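Local coordinates for UPF0249 protein EF_3048 (Enterococcus faecalis, PDB 2I5I), which probably removes acetyl groups from acetylated carbohydrates, a magnesium-dependent step in oligosaccharide breakdown, at residues Lys6-Val20 against Val208-Leu222. Sequence-based numbering, arbitrary orientation. Where two conformers were deposited one is given.
Sequences KLIINADDFGYTPAV and VFEINCHPAFIDTIL
The carboxylate of D219 joins two helix starts. A19 N, in the first turn of helix 18-29, donates to OD2 of D219 at 3.0 Å, from well above the carboxylate plane, while OD1 of D219 accepts L222 N at 2.9 Å, capping helix 220-225. A chi1 of 51° sets CG of D219 between its backbone N and carbonyl carbon, where the carboxylate lies near both donors. A further bond, F217 N to A19 O, reaches the carbonyl from above its plane.

Six backbone bonds, from F209 N on K6 O to D12 N on C213 O (2.8 Å), pair strands 6-11 and 208-213 in parallel. Just beyond, D12 OD2 receives N212 ND2 at 3.1 Å; the oxygen lies in the amide plane, yet the amide nitrogen stands 49° out of the carboxylate plane. One water joins D12 OD2 to H214 NE2, and another bridges D12 O and P215 O. R156 forms salt bridges with both D12 and E210.

Packing alternates across the sheet: L7 CD1 meets I211 CD1 at 3.7 Å and A11 CB rests on P215 CD on one face, while I8 CD1 touches V208 CG1 on the other. Near the helix starts, V20 CG2 lies against A216 CB (3.7 Å).

D13 OD2 meets the H214 ring edge and pairs with R232; D13 also approaches H130, a predicted magnesium ligand, consistent with a metal site at these C-terminal strand ends. Strand 6-11 also pairs with 35-38 and 254-256, strand 208-213 with 179-181, and helix 231-239 covers C213.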
loop_
_atom_site.group_PDB
_atom_site.type_symbol
_atom_site.label_atom_id
_atom_site.label_comp_id
_atom_site.label_asym_id
_atom_site.label_seq_id
_atom_site.Cartn_x
_atom_site.Cartn_y
_atom_site.Cartn_z
ATOM N N LYS A 6 6.218 -32.249 6.584
ATOM C CA LYS A 6 5.674 -30.885 6.522
ATOM C C LYS A 6 5.291 -30.432 7.921
ATOM O O LYS A 6 4.497 -31.076 8.613
ATOM C CB LYS A 6 4.490 -30.833 5.570
ATOM C CG LYS A 6 4.881 -31.207 4.138
ATOM C CD LYS A 6 3.605 -31.258 3.305
ATOM C CE LYS A 6 3.350 -32.701 2.888
ATOM N NZ LYS A 6 4.043 -32.956 1.597
ATOM N N LEU A 7 5.886 -29.317 8.325
ATOM C CA LEU A 7 5.748 -28.798 9.666
ATOM C C LEU A 7 5.056 -27.423 9.653
ATOM O O LEU A 7 5.579 -26.479 9.094
ATOM C CB LEU A 7 7.099 -28.648 10.362
ATOM C CG LEU A 7 7.048 -28.048 11.762
ATOM C CD1 LEU A 7 6.196 -28.894 12.701
ATOM C CD2 LEU A 7 8.438 -27.897 12.381
ATOM N N ILE A 8 3.884 -27.398 10.247
ATOM C CA ILE A 8 3.084 -26.218 10.481
ATOM C C ILE A 8 3.412 -25.764 11.901
ATOM O O ILE A 8 3.266 -26.516 12.867
ATOM C CB ILE A 8 1.596 -26.537 10.315
ATOM C CG1 ILE A 8 1.214 -27.072 8.941
ATOM C CG2 ILE A 8 0.766 -25.321 10.696
ATOM C CD1 ILE A 8 -0.196 -27.613 8.892
ATOM N N ILE A 9 3.895 -24.553 12.046
ATOM C CA ILE A 9 4.186 -23.856 13.291
ATOM C C ILE A 9 3.168 -22.732 13.376
ATOM O O ILE A 9 3.185 -21.758 12.638
ATOM C CB ILE A 9 5.635 -23.345 13.359
ATOM C CG1 ILE A 9 6.614 -24.474 13.096
ATOM C CG2 ILE A 9 5.935 -22.661 14.681
ATOM C CD1 ILE A 9 8.075 -24.130 13.153
ATOM N N ASN A 10 2.211 -22.963 14.277
ATOM C CA ASN A 10 1.026 -22.112 14.317
ATOM C C ASN A 10 0.997 -21.382 15.646
ATOM O O ASN A 10 1.013 -21.988 16.715
ATOM C CB ASN A 10 -0.282 -22.903 14.140
ATOM C CG ASN A 10 -1.497 -21.991 14.110
ATOM O OD1 ASN A 10 -2.014 -21.623 13.047
ATOM N ND2 ASN A 10 -1.952 -21.642 15.294
ATOM N N ALA A 11 0.924 -20.059 15.534
ATOM C CA ALA A 11 0.798 -19.208 16.710
ATOM C C ALA A 11 -0.664 -19.053 17.084
ATOM O O ALA A 11 -1.459 -18.534 16.297
ATOM C CB ALA A 11 1.412 -17.835 16.440
ATOM N N ASP A 12 -1.053 -19.489 18.272
ATOM C CA ASP A 12 -2.421 -19.278 18.716
ATOM C C ASP A 12 -2.637 -17.845 19.219
ATOM O O ASP A 12 -1.692 -17.183 19.670
ATOM C CB ASP A 12 -2.755 -20.304 19.806
ATOM C CG ASP A 12 -2.733 -21.734 19.302
ATOM O OD1 ASP A 12 -2.391 -21.972 18.124
ATOM O OD2 ASP A 12 -3.064 -22.641 20.102
ATOM N N ASP A 13 -3.859 -17.359 19.110
ATOM C CA ASP A 13 -4.351 -16.144 19.731
ATOM C C ASP A 13 -4.099 -14.875 18.924
ATOM O O ASP A 13 -4.046 -13.780 19.491
ATOM C CB ASP A 13 -3.744 -15.966 21.133
ATOM C CG ASP A 13 -4.198 -17.011 22.135
ATOM O OD1 ASP A 13 -5.240 -17.637 21.860
ATOM O OD2 ASP A 13 -3.535 -17.222 23.182
ATOM N N PHE A 14 -3.992 -14.977 17.611
ATOM C CA PHE A 14 -3.960 -13.744 16.784
ATOM C C PHE A 14 -5.150 -12.866 17.086
ATOM O O PHE A 14 -6.279 -13.340 17.250
ATOM C CB PHE A 14 -3.896 -14.107 15.304
ATOM C CG PHE A 14 -3.313 -13.006 14.421
ATOM C CD1 PHE A 14 -1.981 -12.639 14.586
ATOM C CD2 PHE A 14 -4.105 -12.394 13.472
ATOM C CE1 PHE A 14 -1.456 -11.635 13.782
ATOM C CE2 PHE A 14 -3.583 -11.392 12.659
ATOM C CZ PHE A 14 -2.258 -11.041 12.823
ATOM N N GLY A 15 -4.976 -11.544 17.190
ATOM C CA GLY A 15 -6.056 -10.642 17.502
ATOM C C GLY A 15 -6.461 -10.618 18.961
ATOM O O GLY A 15 -7.388 -9.888 19.317
ATOM N N TYR A 16 -5.796 -11.397 19.810
ATOM C CA TYR A 16 -6.120 -11.439 21.226
ATOM C C TYR A 16 -5.989 -10.042 21.818
ATOM O O TYR A 16 -6.907 -9.468 22.409
ATOM C CB TYR A 16 -5.225 -12.455 21.913
ATOM C CG TYR A 16 -5.618 -12.903 23.297
ATOM C CD1 TYR A 16 -6.883 -12.676 23.826
ATOM C CD2 TYR A 16 -4.685 -13.569 24.078
ATOM C CE1 TYR A 16 -7.185 -13.111 25.101
ATOM C CE2 TYR A 16 -4.991 -14.009 25.357
ATOM C CZ TYR A 16 -6.247 -13.773 25.861
ATOM O OH TYR A 16 -6.555 -14.210 27.136
ATOM N N THR A 17 -4.791 -9.477 21.672
ATOM C CA THR A 17 -4.537 -8.083 22.046
ATOM C C THR A 17 -3.562 -7.467 21.041
ATOM O O THR A 17 -2.845 -8.192 20.342
ATOM C CB THR A 17 -4.058 -7.909 23.489
ATOM O OG1 THR A 17 -2.646 -7.716 23.539
ATOM C CG2 THR A 17 -4.197 -9.132 24.409
ATOM N N PRO A 18 -3.513 -6.148 20.929
ATOM C CA PRO A 18 -2.569 -5.517 19.986
ATOM C C PRO A 18 -1.133 -6.001 20.079
ATOM O O PRO A 18 -0.480 -6.205 19.061
ATOM C CB PRO A 18 -2.670 -4.026 20.390
ATOM C CG PRO A 18 -4.116 -3.915 20.781
ATOM C CD PRO A 18 -4.318 -5.159 21.635
ATOM N N ALA A 19 -0.551 -6.207 21.259
ATOM C CA ALA A 19 0.808 -6.674 21.387
ATOM C C ALA A 19 0.988 -8.164 21.085
ATOM O O ALA A 19 2.043 -8.579 20.627
ATOM C CB ALA A 19 1.348 -6.440 22.801
ATOM N N VAL A 20 -0.043 -8.959 21.364
ATOM C CA VAL A 20 0.014 -10.360 20.957
ATOM C C VAL A 20 0.097 -10.381 19.429
ATOM O O VAL A 20 1.020 -10.988 18.903
ATOM C CB VAL A 20 -1.186 -11.172 21.460
ATOM C CG1 VAL A 20 -1.177 -12.552 20.796
ATOM C CG2 VAL A 20 -1.169 -11.324 22.971
ATOM N N VAL A 208 2.337 -34.704 7.796
ATOM C CA VAL A 208 2.083 -33.352 8.261
ATOM C C VAL A 208 1.991 -33.273 9.786
ATOM O O VAL A 208 1.232 -33.997 10.427
ATOM C CB VAL A 208 0.791 -32.764 7.677
ATOM C CG1 VAL A 208 0.631 -31.307 8.097
ATOM C CG2 VAL A 208 0.780 -32.880 6.157
ATOM N N PHE A 209 2.766 -32.347 10.343
ATOM C CA PHE A 209 2.902 -32.128 11.757
ATOM C C PHE A 209 2.594 -30.670 12.121
ATOM O O PHE A 209 2.890 -29.788 11.309
ATOM C CB PHE A 209 4.308 -32.459 12.250
ATOM C CG PHE A 209 4.784 -33.850 11.870
ATOM C CD1 PHE A 209 5.155 -34.136 10.572
ATOM C CD2 PHE A 209 4.836 -34.839 12.829
ATOM C CE1 PHE A 209 5.574 -35.406 10.221
ATOM C CE2 PHE A 209 5.254 -36.114 12.492
ATOM C CZ PHE A 209 5.617 -36.389 11.192
ATOM N N GLU A 210 2.022 -30.470 13.299
ATOM C CA GLU A 210 1.749 -29.122 13.792
ATOM C C GLU A 210 2.393 -28.947 15.160
ATOM O O GLU A 210 2.160 -29.707 16.103
ATOM C CB GLU A 210 0.256 -28.795 13.877
ATOM C CG GLU A 210 0.028 -27.369 14.365
ATOM C CD GLU A 210 -1.408 -26.921 14.422
ATOM O OE1 GLU A 210 -2.308 -27.725 14.097
ATOM O OE2 GLU A 210 -1.669 -25.753 14.801
ATOM N N ILE A 211 3.231 -27.912 15.254
ATOM C CA ILE A 211 3.648 -27.457 16.576
ATOM C C ILE A 211 2.923 -26.156 16.890
ATOM O O ILE A 211 3.023 -25.200 16.114
ATOM C CB ILE A 211 5.162 -27.204 16.626
ATOM C CG1 ILE A 211 6.037 -28.451 16.589
ATOM C CG2 ILE A 211 5.477 -26.342 17.846
ATOM C CD1 ILE A 211 7.449 -28.184 16.084
ATOM N N ASN A 212 2.169 -26.064 17.986
ATOM C CA ASN A 212 1.504 -24.779 18.249
ATOM C C ASN A 212 2.374 -23.994 19.238
ATOM O O ASN A 212 3.308 -24.501 19.883
ATOM C CB ASN A 212 0.077 -24.933 18.735
ATOM C CG ASN A 212 -0.087 -25.375 20.167
ATOM O OD1 ASN A 212 0.688 -26.217 20.626
ATOM N ND2 ASN A 212 -1.081 -24.843 20.858
ATOM N N CYS A 213 2.060 -22.697 19.318
ATOM C CA CYS A 213 2.859 -21.839 20.192
ATOM C C CYS A 213 2.098 -20.550 20.502
ATOM O O CYS A 213 1.083 -20.300 19.869
ATOM C CB CYS A 213 4.208 -21.517 19.556
ATOM S SG CYS A 213 4.131 -20.805 17.894
ATOM N N HIS A 214 2.617 -19.776 21.454
ATOM C CA HIS A 214 1.947 -18.557 21.869
ATOM C C HIS A 214 2.900 -17.355 21.968
ATOM O O HIS A 214 3.076 -16.723 23.016
ATOM C CB HIS A 214 1.261 -18.818 23.195
ATOM C CG HIS A 214 0.245 -19.925 23.175
ATOM N ND1 HIS A 214 0.581 -21.265 23.192
ATOM C CD2 HIS A 214 -1.104 -19.873 23.161
ATOM C CE1 HIS A 214 -0.530 -21.984 23.174
ATOM N NE2 HIS A 214 -1.579 -21.167 23.159
ATOM N N PRO A 215 3.538 -16.998 20.865
ATOM C CA PRO A 215 4.398 -15.805 20.878
ATOM C C PRO A 215 3.519 -14.566 21.058
ATOM O O PRO A 215 2.362 -14.528 20.655
ATOM C CB PRO A 215 5.039 -15.781 19.508
ATOM C CG PRO A 215 4.293 -16.747 18.652
ATOM C CD PRO A 215 3.488 -17.636 19.551
ATOM N N ALA A 216 4.086 -13.535 21.661
ATOM C CA ALA A 216 3.487 -12.238 21.869
ATOM C C ALA A 216 4.555 -11.254 22.364
ATOM O O ALA A 216 5.556 -11.702 22.899
ATOM C CB ALA A 216 2.369 -12.267 22.892
ATOM N N PHE A 217 4.275 -9.979 22.141
ATOM C CA PHE A 217 4.832 -8.891 22.911
ATOM C C PHE A 217 3.859 -8.681 24.069
ATOM O O PHE A 217 2.696 -9.079 23.974
ATOM C CB PHE A 217 5.029 -7.613 22.103
ATOM C CG PHE A 217 5.972 -7.742 20.924
ATOM C CD1 PHE A 217 7.067 -8.587 20.893
ATOM C CD2 PHE A 217 5.770 -6.978 19.775
ATOM C CE1 PHE A 217 7.914 -8.621 19.785
ATOM C CE2 PHE A 217 6.575 -7.010 18.666
ATOM C CZ PHE A 217 7.656 -7.869 18.664
ATOM N N ILE A 218 4.313 -8.056 25.135
ATOM C CA ILE A 218 3.450 -7.793 26.284
ATOM C C ILE A 218 2.880 -6.373 26.234
ATOM O O ILE A 218 3.640 -5.414 26.023
ATOM C CB ILE A 218 4.177 -7.989 27.626
ATOM C CG1 ILE A 218 4.860 -9.337 27.831
ATOM C CG2 ILE A 218 3.210 -7.753 28.780
ATOM C CD1 ILE A 218 4.211 -10.499 27.125
ATOM N N ASP A 219 1.573 -6.289 26.439
ATOM C CA ASP A 219 0.856 -5.031 26.670
ATOM C C ASP A 219 0.050 -5.202 27.956
ATOM O O ASP A 219 -0.022 -6.295 28.537
ATOM C CB ASP A 219 -0.006 -4.549 25.533
ATOM C CG ASP A 219 -1.014 -5.484 24.893
ATOM O OD1 ASP A 219 -1.231 -6.635 25.335
ATOM O OD2 ASP A 219 -1.609 -5.069 23.874
ATOM N N THR A 220 -0.529 -4.128 28.465
ATOM C CA THR A 220 -1.325 -4.313 29.680
ATOM C C THR A 220 -2.557 -5.165 29.370
ATOM O O THR A 220 -3.037 -5.859 30.254
ATOM C CB THR A 220 -1.808 -2.986 30.280
ATOM O OG1 THR A 220 -2.523 -2.259 29.268
ATOM C CG2 THR A 220 -0.635 -2.109 30.688
ATOM N N ILE A 221 -3.049 -5.074 28.137
ATOM C CA ILE A 221 -4.256 -5.842 27.795
ATOM C C ILE A 221 -3.951 -7.323 27.979
ATOM O O ILE A 221 -4.719 -8.039 28.619
ATOM C CB ILE A 221 -4.772 -5.526 26.394
ATOM C CG1 ILE A 221 -5.011 -4.020 26.179
ATOM C CG2 ILE A 221 -6.046 -6.280 26.047
ATOM C CD1 ILE A 221 -4.526 -3.605 24.815
ATOM N N LEU A 222 -2.828 -7.821 27.469
ATOM C CA LEU A 222 -2.493 -9.223 27.721
ATOM C C LEU A 222 -2.363 -9.501 29.209
ATOM O O LEU A 222 -2.882 -10.488 29.739
ATOM C CB LEU A 222 -1.200 -9.592 26.992
ATOM C CG LEU A 222 -0.650 -10.989 27.282
ATOM C CD1 LEU A 222 -1.656 -12.066 26.925
ATOM C CD2 LEU A 222 0.663 -11.188 26.534
HETATM O O HOH W 1 0.071 -15.874 21.379
HETATM O O HOH W 2 -4.069 -21.927 22.726
#